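Local coordinates for protein O-ureido-L-serine synthase (Streptomyces lavendulae, PDB 3X44) that uses pyridoxal 5'-phosphate to add hydroxyurea to O-acetyl-L-serine, yielding O-ureido-L-serine for biosynthesis of the antibiotic D-cycloserine, at residues R13-E25 with D249-F261. The protein carries 1 engineered substitution. Residues are numbered along the deposited sequence; the frame is centred on the assembly and turned at random.
Sequences RTPIVRLQRMAPE and DTSRRLAAEEGIF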
loop_
_atom_site.group_PDB
_atom_site.type_symbol
_atom_site.label_atom_id
_atom_site.label_comp_id
_atom_site.label_asym_id
_atom_site.label_seq_id
_atom_site.Cartn_x
_atom_site.Cartn_y
_atom_site.Cartn_z
ATOM N N ARG A 13 -4.791 -8.817 1.677
ATOM C CA ARG A 13 -3.542 -8.076 1.653
ATOM C C ARG A 13 -2.873 -8.046 3.023
ATOM O O ARG A 13 -2.541 -6.983 3.546
ATOM C CB ARG A 13 -3.793 -6.647 1.151
ATOM C CG ARG A 13 -4.155 -6.587 -0.325
ATOM C CD ARG A 13 -4.555 -5.185 -0.751
ATOM N NE ARG A 13 -5.407 -4.529 0.241
ATOM C CZ ARG A 13 -6.735 -4.585 0.250
ATOM N NH1 ARG A 13 -7.384 -5.270 -0.683
ATOM N NH2 ARG A 13 -7.418 -3.956 1.202
ATOM N N THR A 14 -2.673 -9.222 3.600
ATOM C CA THR A 14 -2.048 -9.322 4.907
ATOM C C THR A 14 -0.533 -9.381 4.815
ATOM O O THR A 14 0.028 -9.919 3.867
ATOM C CB THR A 14 -2.535 -10.559 5.657
ATOM O OG1 THR A 14 -2.265 -11.727 4.874
ATOM C CG2 THR A 14 -4.026 -10.462 5.911
ATOM N N PRO A 15 0.151 -8.823 5.818
ATOM C CA PRO A 15 1.612 -8.827 5.818
ATOM C C PRO A 15 2.235 -10.194 6.035
ATOM O O PRO A 15 1.647 -11.069 6.673
ATOM C CB PRO A 15 1.989 -7.856 6.943
ATOM C CG PRO A 15 0.796 -7.747 7.804
ATOM C CD PRO A 15 -0.417 -8.156 7.005
ATOM N N ILE A 16 3.418 -10.367 5.464
ATOM C CA ILE A 16 4.203 -11.575 5.631
ATOM C C ILE A 16 5.467 -11.022 6.283
ATOM O O ILE A 16 6.093 -10.097 5.760
ATOM C CB ILE A 16 4.556 -12.245 4.282
ATOM C CG1 ILE A 16 3.312 -12.918 3.693
ATOM C CG2 ILE A 16 5.637 -13.316 4.491
ATOM C CD1 ILE A 16 3.564 -13.553 2.342
ATOM N N VAL A 17 5.825 -11.565 7.435
ATOM C CA VAL A 17 6.993 -11.091 8.162
ATOM C C VAL A 17 7.966 -12.213 8.510
ATOM O O VAL A 17 7.577 -13.370 8.702
ATOM C CB VAL A 17 6.569 -10.364 9.472
ATOM C CG1 VAL A 17 5.189 -9.743 9.296
ATOM C CG2 VAL A 17 6.548 -11.344 10.645
ATOM N N ARG A 18 9.236 -11.851 8.612
ATOM C CA ARG A 18 10.273 -12.817 8.933
ATOM C C ARG A 18 10.385 -13.030 10.437
ATOM O O ARG A 18 10.267 -12.082 11.213
ATOM C CB ARG A 18 11.610 -12.312 8.384
ATOM C CG ARG A 18 12.776 -13.269 8.511
ATOM C CD ARG A 18 13.984 -12.711 7.773
ATOM N NE ARG A 18 15.177 -13.533 7.950
ATOM C CZ ARG A 18 15.863 -13.621 9.087
ATOM N NH1 ARG A 18 15.478 -12.937 10.156
ATOM N NH2 ARG A 18 16.936 -14.399 9.157
ATOM N N LEU A 19 10.590 -14.276 10.854
ATOM C CA LEU A 19 10.782 -14.550 12.273
ATOM C C LEU A 19 12.240 -14.145 12.525
ATOM O O LEU A 19 13.136 -14.483 11.746
ATOM C CB LEU A 19 10.564 -16.040 12.584
ATOM C CG LEU A 19 9.123 -16.552 12.434
ATOM C CD1 LEU A 19 8.964 -17.916 13.114
ATOM C CD2 LEU A 19 8.154 -15.547 13.047
ATOM N N GLN A 20 12.469 -13.415 13.610
ATOM C CA GLN A 20 13.799 -12.920 13.933
ATOM C C GLN A 20 14.712 -13.809 14.774
ATOM O O GLN A 20 15.932 -13.731 14.637
ATOM C CB GLN A 20 13.669 -11.553 14.602
ATOM C CG GLN A 20 13.249 -10.452 13.644
ATOM C CD GLN A 20 14.403 -9.967 12.787
ATOM O OE1 GLN A 20 15.117 -10.765 12.173
ATOM N NE2 GLN A 20 14.593 -8.656 12.740
ATOM N N ARG A 21 14.150 -14.644 15.642
ATOM C CA ARG A 21 14.998 -15.499 16.464
ATOM C C ARG A 21 14.574 -16.959 16.616
ATOM O O ARG A 21 15.360 -17.779 17.070
ATOM C CB ARG A 21 15.173 -14.879 17.856
ATOM C CG ARG A 21 13.893 -14.350 18.484
ATOM C CD ARG A 21 14.173 -13.638 19.807
ATOM N NE ARG A 21 14.814 -12.337 19.607
ATOM C CZ ARG A 21 14.177 -11.239 19.214
ATOM N NH1 ARG A 21 12.872 -11.276 18.974
ATOM N NH2 ARG A 21 14.844 -10.102 19.059
ATOM N N MET A 22 13.351 -17.296 16.224
ATOM C CA MET A 22 12.877 -18.665 16.375
ATOM C C MET A 22 13.395 -19.661 15.340
ATOM O O MET A 22 13.459 -20.864 15.604
ATOM C CB MET A 22 11.349 -18.685 16.379
ATOM C CG MET A 22 10.738 -18.348 17.720
ATOM S SD MET A 22 8.948 -18.280 17.625
ATOM C CE MET A 22 8.539 -20.016 17.501
ATOM N N ALA A 23 13.764 -19.170 14.167
ATOM C CA ALA A 23 14.249 -20.046 13.106
ATOM C C ALA A 23 15.718 -20.428 13.222
ATOM O O ALA A 23 16.533 -19.653 13.712
ATOM C CB ALA A 23 14.007 -19.393 11.755
ATOM N N PRO A 24 16.068 -21.651 12.782
ATOM C CA PRO A 24 17.463 -22.104 12.838
ATOM C C PRO A 24 18.313 -21.137 12.006
ATOM O O PRO A 24 17.909 -20.718 10.921
ATOM C CB PRO A 24 17.416 -23.510 12.239
ATOM C CG PRO A 24 15.981 -23.940 12.374
ATOM C CD PRO A 24 15.170 -22.686 12.240
ATOM N N GLU A 25 19.488 -20.786 12.522
ATOM C CA GLU A 25 20.390 -19.835 11.868
ATOM C C GLU A 25 20.574 -19.937 10.355
ATOM O O GLU A 25 20.585 -18.918 9.663
ATOM C CB GLU A 25 21.770 -19.883 12.532
ATOM C CG GLU A 25 22.461 -18.528 12.606
ATOM C CD GLU A 25 23.932 -18.593 12.227
ATOM O OE1 GLU A 25 24.587 -19.608 12.551
ATOM O OE2 GLU A 25 24.433 -17.627 11.608
ATOM N N ASP A 249 2.599 -24.735 22.451
ATOM C CA ASP A 249 3.868 -24.218 22.951
ATOM C C ASP A 249 4.537 -23.309 21.923
ATOM O O ASP A 249 5.208 -22.342 22.279
ATOM C CB ASP A 249 4.808 -25.378 23.289
ATOM C CG ASP A 249 4.360 -26.157 24.509
ATOM O OD1 ASP A 249 4.948 -27.227 24.765
ATOM O OD2 ASP A 249 3.428 -25.702 25.212
ATOM N N THR A 250 4.348 -23.617 20.645
ATOM C CA THR A 250 4.952 -22.814 19.593
ATOM C C THR A 250 4.244 -21.462 19.466
ATOM O O THR A 250 4.874 -20.445 19.149
ATOM C CB THR A 250 4.939 -23.586 18.264
ATOM O OG1 THR A 250 5.573 -24.859 18.464
ATOM C CG2 THR A 250 5.689 -22.836 17.196
ATOM N N SER A 251 2.940 -21.446 19.734
ATOM C CA SER A 251 2.175 -20.200 19.687
ATOM C C SER A 251 2.677 -19.308 20.827
ATOM O O SER A 251 2.804 -18.090 20.684
ATOM C CB SER A 251 0.682 -20.481 19.880
ATOM O OG SER A 251 0.004 -19.327 20.352
ATOM N N ARG A 252 2.959 -19.936 21.961
ATOM C CA ARG A 252 3.459 -19.224 23.128
ATOM C C ARG A 252 4.797 -18.594 22.791
ATOM O O ARG A 252 5.031 -17.417 23.078
ATOM C CB ARG A 252 3.628 -20.189 24.310
ATOM C CG ARG A 252 2.327 -20.524 25.016
ATOM C CD ARG A 252 2.549 -21.368 26.267
ATOM N NE ARG A 252 1.319 -21.476 27.045
ATOM C CZ ARG A 252 1.146 -22.279 28.090
ATOM N NH1 ARG A 252 2.132 -23.064 28.505
ATOM N NH2 ARG A 252 -0.024 -22.302 28.714
ATOM N N ARG A 253 5.665 -19.385 22.164
ATOM C CA ARG A 253 7.001 -18.930 21.786
ATOM C C ARG A 253 6.954 -17.759 20.808
ATOM O O ARG A 253 7.776 -16.841 20.873
ATOM C CB ARG A 253 7.797 -20.089 21.164
ATOM C CG ARG A 253 8.286 -21.142 22.174
ATOM C CD ARG A 253 9.382 -22.032 21.564
ATOM N NE ARG A 253 10.518 -21.231 21.101
ATOM C CZ ARG A 253 11.440 -21.658 20.244
ATOM N NH1 ARG A 253 11.374 -22.886 19.745
ATOM N NH2 ARG A 253 12.420 -20.851 19.873
ATOM N N LEU A 254 5.992 -17.798 19.896
ATOM C CA LEU A 254 5.850 -16.741 18.908
ATOM C C LEU A 254 5.565 -15.407 19.575
ATOM O O LEU A 254 6.238 -14.412 19.303
ATOM C CB LEU A 254 4.717 -17.077 17.931
ATOM C CG LEU A 254 5.128 -17.931 16.738
ATOM C CD1 LEU A 254 3.907 -18.616 16.152
ATOM C CD2 LEU A 254 5.809 -17.045 15.698
ATOM N N ALA A 255 4.567 -15.395 20.451
ATOM C CA ALA A 255 4.182 -14.181 21.155
ATOM C C ALA A 255 5.280 -13.655 22.082
ATOM O O ALA A 255 5.523 -12.454 22.138
ATOM C CB ALA A 255 2.905 -14.427 21.944
ATOM N N ALA A 256 5.957 -14.551 22.794
ATOM C CA ALA A 256 7.004 -14.140 23.734
ATOM C C ALA A 256 8.409 -13.948 23.142
ATOM O O ALA A 256 9.249 -13.244 23.727
ATOM C CB ALA A 256 7.062 -15.136 24.895
ATOM N N GLU A 257 8.666 -14.556 21.985
ATOM C CA GLU A 257 9.982 -14.452 21.360
ATOM C C GLU A 257 10.004 -13.626 20.078
ATOM O O GLU A 257 11.069 -13.227 19.604
ATOM C CB GLU A 257 10.529 -15.853 21.078
ATOM C CG GLU A 257 10.842 -16.641 22.336
ATOM C CD GLU A 257 11.202 -18.085 22.050
ATOM O OE1 GLU A 257 11.941 -18.338 21.077
ATOM O OE2 GLU A 257 10.748 -18.968 22.804
ATOM N N GLU A 258 8.833 -13.352 19.522
ATOM C CA GLU A 258 8.773 -12.579 18.291
ATOM C C GLU A 258 7.737 -11.465 18.343
ATOM O O GLU A 258 7.673 -10.622 17.447
ATOM C CB GLU A 258 8.479 -13.512 17.110
ATOM C CG GLU A 258 9.451 -14.679 16.987
ATOM C CD GLU A 258 10.683 -14.324 16.173
ATOM O OE1 GLU A 258 10.760 -13.178 15.673
ATOM O OE2 GLU A 258 11.572 -15.189 16.035
ATOM N N GLY A 259 6.931 -11.445 19.392
ATOM C CA GLY A 259 5.914 -10.416 19.482
ATOM C C GLY A 259 4.760 -10.673 18.522
ATOM O O GLY A 259 4.069 -9.748 18.110
ATOM N N ILE A 260 4.565 -11.930 18.145
ATOM C CA ILE A 260 3.465 -12.287 17.248
ATOM C C ILE A 260 2.523 -13.216 18.012
ATOM O O ILE A 260 2.879 -14.347 18.349
ATOM C CB ILE A 260 3.975 -12.985 15.970
ATOM C CG1 ILE A 260 4.925 -12.049 15.219
ATOM C CG2 ILE A 260 2.798 -13.329 15.055
ATOM C CD1 ILE A 260 5.728 -12.729 14.133
ATOM N N PHE A 261 1.324 -12.709 18.294
ATOM C CA PHE A 261 0.308 -13.432 19.047
ATOM C C PHE A 261 -0.727 -14.056 18.114
ATOM O O PHE A 261 -1.580 -13.361 17.570
ATOM C CB PHE A 261 -0.374 -12.467 20.020
ATOM C CG PHE A 261 -1.262 -13.139 21.019
ATOM C CD1 PHE A 261 -0.837 -14.288 21.683
ATOM C CD2 PHE A 261 -2.526 -12.624 21.300
ATOM C CE1 PHE A 261 -1.656 -14.913 22.611
ATOM C CE2 PHE A 261 -3.354 -13.240 22.227
ATOM C CZ PHE A 261 -2.921 -14.389 22.886
#
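Glu258 points its buried carboxylate at three consecutive backbone amides, those of Gln20, Arg21 and Met22. Its OE1 accepts from Gln20 N at 2.7 Å. Its OE2 takes two bonds, from Arg21 N at 2.7 Å and from Met22 N at 2.8 Å. Gln20 N and Arg21 N come in on the syn sides of their oxygens, each 22° out of the carboxylate plane; Met22 N meets OE2 nearly end-on. Three N-H groups in a turn would probably stabilise the negative charge. A bend at chi2 (-87°) turns the carboxylate toward the loop.

Arg21 adds a further bond. Its NH1 gives a hydrogen bond to Glu257 O at 2.7 Å, near the end of the helix, with the oxygen at the guanidinium edge. The same NH1 also bonds Ala84 O of the second subunit.

Met22 is the main apolar piece. Its SD rests 3.7 Å from Leu254 CA, and its CE lies over the centre of one face of the Arg253 guanidinium. That guanidinium is held by a side-on salt bridge, NE and NH2 each bonding one oxygen of Glu257. Leu19 CD2 touches Leu254 CD2 at 3.8 Å, crossing at about a right angle. Val17 CG2 and Ile260 CD1 meet tip to tip at 3.8 Å.

This is packing within the mixed-sheet domain of a cysteine synthase family enzyme; the Leu254 side chain is about 12 Å from the bound cofactor-product adduct. It joins strand 16-18 and the following loop to the last turns of helix 244-257 and the residues just after. Strand 16-18, outermost within this chain, pairs antiparallel with strand 28-33; Ile16 and Arg18 make backbone hydrogen bonds to the second subunit. Helix 264-278 packs against Thr250 and Leu254.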